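Local atomic coordinates of histidinol dehydrogenase (Elizabethkingia anophelis NUHP1, PDB entry 6AN0), a protein that probably catalyses the last step of histidine biosynthesis, the zinc- and NAD-dependent oxidation of L-histidinol to L-histidine by way of the aldehyde. Residues Asp315-Cys320 with Glu340-Lys345; Asp33-Val38 with Lys224-Asn229. All coordinates share one frame; numbering follows the deposited sequence.

Interaction 1 of 2, residues Asp315-Cys320 with Glu340-Lys345; sequences DSIEKC and ENYTDK
The tight part of this contact is I317 against the ring of Y342. The methyl CG2 of I317 sits over one face of the Y342 ring, 3.9 Å from its centroid and 21° off the normal, a CH-pi contact. I317 CG2 is offset toward the rim, 3.7 Å from Y342 CE1. With CG2 anti to the backbone N and CG1 beside it, CG2 can lie over the face while CD1 reaches the hydroxyl end. The other branch ends at I317 CD1, 3.9 Å from Y342 OH. CB of N341, the preceding residue, lies off-centre above the opposite face. I336 also touches both I317 and Y342. I317 further meets D248 and T277, which follow strands 242-247 and 271-276. The contact thus sits at the C-terminal ends of the strands of the parallel sheet. Helix 317-327 starts here and makes the crossover from strand 310-313 to strand 331-335, over two intervening strands. S316 is its N-cap: S316 OG accepts from K319 N at 3.0 Å.

The outer side is looser. E318 bends at chi2 (-53°) and brings its carboxylate to the ring edge, 26° from the ring plane. Two conformers of E318 are deposited, so the close approach of OE1 is doubtful. In the conformer given, E318 OE2 is 4.1 Å from K345 NZ. The charges are opposite, but the gap is too long for a salt bridge, and any attraction is probably weak. K345 O accepts a hydrogen bond from N325, further along the helix. T343 O accepts one from R124 of the second subunit.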
loop_
_atom_site.group_PDB
_atom_site.type_symbol
_atom_site.label_atom_id
_atom_site.label_comp_id
_atom_site.label_asym_id
_atom_site.label_seq_id
_atom_site.Cartn_x
_atom_site.Cartn_y
_atom_site.Cartn_z
ATOM N N ASP A 315 7.454 -9.506 34.200
ATOM C CA ASP A 315 7.570 -10.768 34.923
ATOM C C ASP A 315 7.127 -11.993 34.121
ATOM O O ASP A 315 6.974 -13.066 34.705
ATOM C CB ASP A 315 6.805 -10.695 36.254
ATOM C CG ASP A 315 5.322 -10.429 36.082
ATOM O OD1 ASP A 315 4.809 -10.479 34.945
ATOM O OD2 ASP A 315 4.660 -10.165 37.110
ATOM N N SER A 316 6.930 -11.869 32.808
ATOM C CA SER A 316 6.666 -13.043 31.984
ATOM C C SER A 316 6.936 -12.707 30.525
ATOM O O SER A 316 6.899 -11.540 30.120
ATOM C CB SER A 316 5.229 -13.549 32.156
ATOM O OG SER A 316 4.300 -12.684 31.529
ATOM N N ILE A 317 7.210 -13.754 29.735
ATOM C CA ILE A 317 7.385 -13.576 28.293
ATOM C C ILE A 317 6.084 -13.101 27.660
ATOM O O ILE A 317 6.092 -12.276 26.740
ATOM C CB ILE A 317 7.897 -14.879 27.642
ATOM C CG1 ILE A 317 9.307 -15.202 28.136
ATOM C CG2 ILE A 317 7.900 -14.778 26.113
ATOM C CD1 ILE A 317 9.808 -16.576 27.735
ATOM N N GLU A 318 4.942 -13.602 28.146
ATOM C CA GLU A 318 3.691 -13.148 27.551
ATOM C C GLU A 318 3.458 -11.663 27.813
ATOM O O GLU A 318 2.924 -10.973 26.937
ATOM C CB GLU A 318 2.501 -13.985 28.038
ATOM C CG GLU A 318 2.490 -15.479 27.608
ATOM C CD GLU A 318 2.643 -15.750 26.096
ATOM O OE1 GLU A 318 3.326 -16.733 25.770
ATOM O OE2 GLU A 318 2.085 -15.040 25.234
ATOM N N LYS A 319 3.880 -11.138 28.970
ATOM C CA LYS A 319 3.787 -9.695 29.189
ATOM C C LYS A 319 4.724 -8.934 28.257
ATOM O O LYS A 319 4.362 -7.869 27.734
ATOM C CB LYS A 319 4.110 -9.351 30.644
ATOM C CG LYS A 319 2.930 -8.861 31.444
ATOM C CD LYS A 319 3.350 -8.526 32.862
ATOM C CE LYS A 319 2.154 -8.444 33.786
ATOM N NZ LYS A 319 2.586 -8.193 35.180
ATOM N N CYS A 320 5.937 -9.457 28.050
ATOM C CA CYS A 320 6.872 -8.816 27.130
ATOM C C CYS A 320 6.292 -8.734 25.724
ATOM O O CYS A 320 6.412 -7.700 25.056
ATOM C CB CYS A 320 8.200 -9.574 27.109
ATOM S SG CYS A 320 9.173 -9.496 28.641
ATOM N N GLU A 340 9.002 -21.067 18.913
ATOM C CA GLU A 340 7.843 -21.581 18.192
ATOM C C GLU A 340 6.576 -21.531 19.029
ATOM O O GLU A 340 5.476 -21.546 18.470
ATOM C CB GLU A 340 8.094 -23.018 17.731
ATOM C CG GLU A 340 8.220 -24.020 18.876
ATOM C CD GLU A 340 9.648 -24.187 19.368
ATOM O OE1 GLU A 340 10.529 -23.375 18.991
ATOM O OE2 GLU A 340 9.892 -25.140 20.130
ATOM N N ASN A 341 6.699 -21.465 20.353
ATOM C CA ASN A 341 5.531 -21.356 21.209
ATOM C C ASN A 341 5.010 -19.928 21.326
ATOM O O ASN A 341 3.961 -19.726 21.943
ATOM C CB ASN A 341 5.856 -21.913 22.594
ATOM C CG ASN A 341 6.187 -23.394 22.553
ATOM O OD1 ASN A 341 5.798 -24.096 21.622
ATOM N ND2 ASN A 341 6.917 -23.869 23.554
ATOM N N TYR A 342 5.708 -18.943 20.749
ATOM C CA TYR A 342 5.376 -17.538 20.951
ATOM C C TYR A 342 5.127 -16.743 19.677
ATOM O O TYR A 342 4.497 -15.683 19.763
ATOM C CB TYR A 342 6.490 -16.833 21.754
ATOM C CG TYR A 342 6.715 -17.497 23.093
ATOM C CD1 TYR A 342 5.851 -17.272 24.159
ATOM C CD2 TYR A 342 7.776 -18.371 23.287
ATOM C CE1 TYR A 342 6.045 -17.904 25.387
ATOM C CE2 TYR A 342 7.973 -19.001 24.512
ATOM C CZ TYR A 342 7.108 -18.764 25.553
ATOM O OH TYR A 342 7.313 -19.394 26.770
ATOM N N THR A 343 5.606 -17.197 18.512
ATOM C CA THR A 343 5.514 -16.354 17.322
ATOM C C THR A 343 4.063 -16.098 16.911
ATOM O O THR A 343 3.771 -15.056 16.308
ATOM C CB THR A 343 6.299 -16.966 16.152
ATOM O OG1 THR A 343 5.917 -18.326 15.960
ATOM C CG2 THR A 343 7.810 -16.904 16.398
ATOM N N ASP A 344 3.144 -17.030 17.215
ATOM C CA ASP A 344 1.741 -16.800 16.874
ATOM C C ASP A 344 1.166 -15.608 17.628
ATOM O O ASP A 344 0.208 -14.988 17.154
ATOM C CB ASP A 344 0.887 -18.034 17.178
ATOM C CG ASP A 344 1.040 -19.137 16.149
ATOM O OD1 ASP A 344 1.711 -18.930 15.124
ATOM O OD2 ASP A 344 0.483 -20.235 16.385
ATOM N N LYS A 345 1.711 -15.297 18.815
ATOM C CA LYS A 345 1.234 -14.201 19.650
ATOM C C LYS A 345 1.749 -12.833 19.209
ATOM O O LYS A 345 1.275 -11.818 19.735
ATOM C CB LYS A 345 1.644 -14.422 21.110
ATOM C CG LYS A 345 1.260 -15.773 21.690
ATOM C CD LYS A 345 -0.241 -15.966 21.676
ATOM C CE LYS A 345 -0.702 -16.766 22.894
ATOM N NZ LYS A 345 0.140 -17.970 23.151
#

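Interaction 2 of 2, residues Asp33-Val38 with Lys224-Asn229; sequences DLQNIV and KQIAQN. With EDO (1,2-ethanediol), chain F.
I226 pushes its CD1 methyl against Q35 and V38 at the start of helix 35-48. Residues 33-38 enter this helix through D33. D33 OD2 accepts from Q35 N at 3.3 Å, from above the carboxylate plane, forming an Asx turn. L34 follows at the N-cap position. Its side chain packs on Q218, Y219 and A222, earlier in the helix that carries I226. Q35 gives the next contact: its CA lies 3.7 Å from I226 CD1, and its CG 3.9 Å from the same methyl. N36 points away, and N36 OD1 accepts a hydrogen bond (3.0 Å) from O2 of a 1,2-ethanediol that probably came from the crystallisation liquor. V38, one turn after L34, meets I226 tip to tip. V38 CB is 3.7 Å from I226 CD1. V38 CG1, anti to the backbone N (chi1 168°), is 4.0 Å from I226 CG2. I193 of helix 192-201 also packs on V38, whose side chain lies about 9 Å from those of Q194 and N217, both predicted to bind NAD. L39 and F42 also touch I226. The contact across the two segments is aliphatic, which implies that it rests on shape fit and burial rather than on directed polar bonds.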
loop_
_atom_site.group_PDB
_atom_site.type_symbol
_atom_site.label_atom_id
_atom_site.label_comp_id
_atom_site.label_asym_id
_atom_site.label_seq_id
_atom_site.Cartn_x
_atom_site.Cartn_y
_atom_site.Cartn_z
ATOM N N ASP A 33 7.680 22.813 9.308
ATOM C CA ASP A 33 6.748 22.745 8.186
ATOM C C ASP A 33 7.555 22.895 6.904
ATOM O O ASP A 33 8.066 23.981 6.609
ATOM C CB ASP A 33 5.686 23.837 8.288
ATOM C CG ASP A 33 4.521 23.602 7.345
ATOM O OD1 ASP A 33 3.508 24.323 7.460
ATOM O OD2 ASP A 33 4.607 22.677 6.507
ATOM N N LEU A 34 7.675 21.808 6.146
ATOM C CA LEU A 34 8.490 21.798 4.942
ATOM C C LEU A 34 7.661 21.871 3.667
ATOM O O LEU A 34 8.222 21.766 2.575
ATOM C CB LEU A 34 9.375 20.553 4.921
ATOM C CG LEU A 34 10.368 20.416 6.078
ATOM C CD1 LEU A 34 11.212 19.145 5.913
ATOM C CD2 LEU A 34 11.253 21.640 6.172
ATOM N N GLN A 35 6.347 22.073 3.774
ATOM C CA GLN A 35 5.502 22.002 2.584
ATOM C C GLN A 35 5.869 23.077 1.567
ATOM O O GLN A 35 5.989 22.798 0.367
ATOM C CB GLN A 35 4.036 22.123 2.973
ATOM C CG GLN A 35 3.102 21.954 1.802
ATOM C CD GLN A 35 1.660 21.965 2.232
ATOM O OE1 GLN A 35 1.285 22.695 3.148
ATOM N NE2 GLN A 35 0.844 21.147 1.590
ATOM N N ASN A 36 6.041 24.319 2.026
ATOM C CA ASN A 36 6.365 25.385 1.082
ATOM C C ASN A 36 7.736 25.149 0.470
ATOM O O ASN A 36 7.949 25.411 -0.720
ATOM C CB ASN A 36 6.307 26.750 1.771
ATOM C CG ASN A 36 6.708 27.888 0.840
ATOM O OD1 ASN A 36 5.907 28.353 0.027
ATOM N ND2 ASN A 36 7.957 28.336 0.952
ATOM N N ILE A 37 8.665 24.630 1.270
ATOM C CA ILE A 37 10.016 24.365 0.788
ATOM C C ILE A 37 9.984 23.317 -0.315
ATOM O O ILE A 37 10.592 23.493 -1.377
ATOM C CB ILE A 37 10.913 23.948 1.964
ATOM C CG1 ILE A 37 11.280 25.188 2.791
ATOM C CG2 ILE A 37 12.133 23.203 1.485
ATOM C CD1 ILE A 37 11.564 24.895 4.249
ATOM N N VAL A 38 9.223 22.237 -0.099
ATOM C CA VAL A 38 9.115 21.164 -1.089
ATOM C C VAL A 38 8.393 21.651 -2.344
ATOM O O VAL A 38 8.822 21.381 -3.472
ATOM C CB VAL A 38 8.396 19.950 -0.471
ATOM C CG1 VAL A 38 8.020 18.963 -1.550
ATOM C CG2 VAL A 38 9.294 19.280 0.577
ATOM N N LYS A 224 8.624 12.954 -0.469
ATOM C CA LYS A 224 7.885 11.756 -0.855
ATOM C C LYS A 224 6.428 11.855 -0.424
ATOM O O LYS A 224 5.521 11.449 -1.166
ATOM C CB LYS A 224 8.544 10.516 -0.246
ATOM C CG LYS A 224 9.836 10.095 -0.944
ATOM C CD LYS A 224 10.546 8.972 -0.178
ATOM C CE LYS A 224 9.757 7.667 -0.237
ATOM N NZ LYS A 224 10.403 6.596 0.580
ATOM N N GLN A 225 6.184 12.404 0.772
ATOM C CA GLN A 225 4.811 12.556 1.249
ATOM C C GLN A 225 4.015 13.482 0.339
ATOM O O GLN A 225 2.871 13.179 -0.027
ATOM C CB GLN A 225 4.803 13.070 2.693
ATOM N N ILE A 226 4.611 14.607 -0.054
ATOM C CA ILE A 226 3.906 15.573 -0.887
ATOM C C ILE A 226 3.798 15.087 -2.329
ATOM O O ILE A 226 2.791 15.355 -3.003
ATOM C CB ILE A 226 4.616 16.930 -0.776
ATOM C CG1 ILE A 226 4.355 17.509 0.616
ATOM C CG2 ILE A 226 4.163 17.891 -1.891
ATOM C CD1 ILE A 226 5.189 18.723 0.957
ATOM N N ALA A 227 4.806 14.348 -2.810
ATOM C CA ALA A 227 4.775 13.794 -4.163
ATOM C C ALA A 227 3.542 12.927 -4.392
ATOM O O ALA A 227 3.025 12.871 -5.511
ATOM C CB ALA A 227 6.039 12.970 -4.427
ATOM N N GLN A 228 3.077 12.223 -3.355
ATOM C CA GLN A 228 1.828 11.462 -3.466
ATOM C C GLN A 228 0.686 12.284 -4.048
ATOM O O GLN A 228 -0.153 11.760 -4.789
ATOM C CB GLN A 228 1.418 10.939 -2.102
ATOM C CG GLN A 228 2.119 9.694 -1.671
ATOM C CD GLN A 228 1.566 9.188 -0.355
ATOM O OE1 GLN A 228 1.022 8.090 -0.278
ATOM N NE2 GLN A 228 1.701 9.998 0.692
ATOM N N ASN A 229 0.617 13.573 -3.710
ATOM C CA ASN A 229 -0.488 14.397 -4.172
ATOM C C ASN A 229 -0.397 14.732 -5.653
ATOM O O ASN A 229 -1.332 15.329 -6.197
ATOM C CB ASN A 229 -0.549 15.678 -3.332
ATOM C CG ASN A 229 -0.515 15.387 -1.843
ATOM O OD1 ASN A 229 -0.945 14.318 -1.396
ATOM N ND2 ASN A 229 0.009 16.322 -1.070
HETATM C C1 EDO F . 4.775 27.432 -4.691
HETATM O O1 EDO F . 3.499 26.795 -4.569
HETATM C C2 EDO F . 5.554 27.169 -3.412
HETATM O O2 EDO F . 4.613 27.110 -2.332
#

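From the N terminus, interaction 2 comes first. Residues 33-38 meet 224-229, closing a loop of 185 residues between the start of helix 35-48 and the C-terminal part of helix 218-227. Interaction 1 opens only after that. Its loop is short, 19 residues, and holds the rest of helix 317-327 and strand 331-335, with the predicted proton acceptors E330 and H331. The two contacts are therefore in series and neither nest nor cross. They lie on opposite sides of the chain's centre. The centres of interactions 1 and 2 are about 41 Å apart. Interaction 2 ties helices together; interaction 1 ties the parallel sheet's crossover helix to the loop before strand 351-354. Both touch the second subunit.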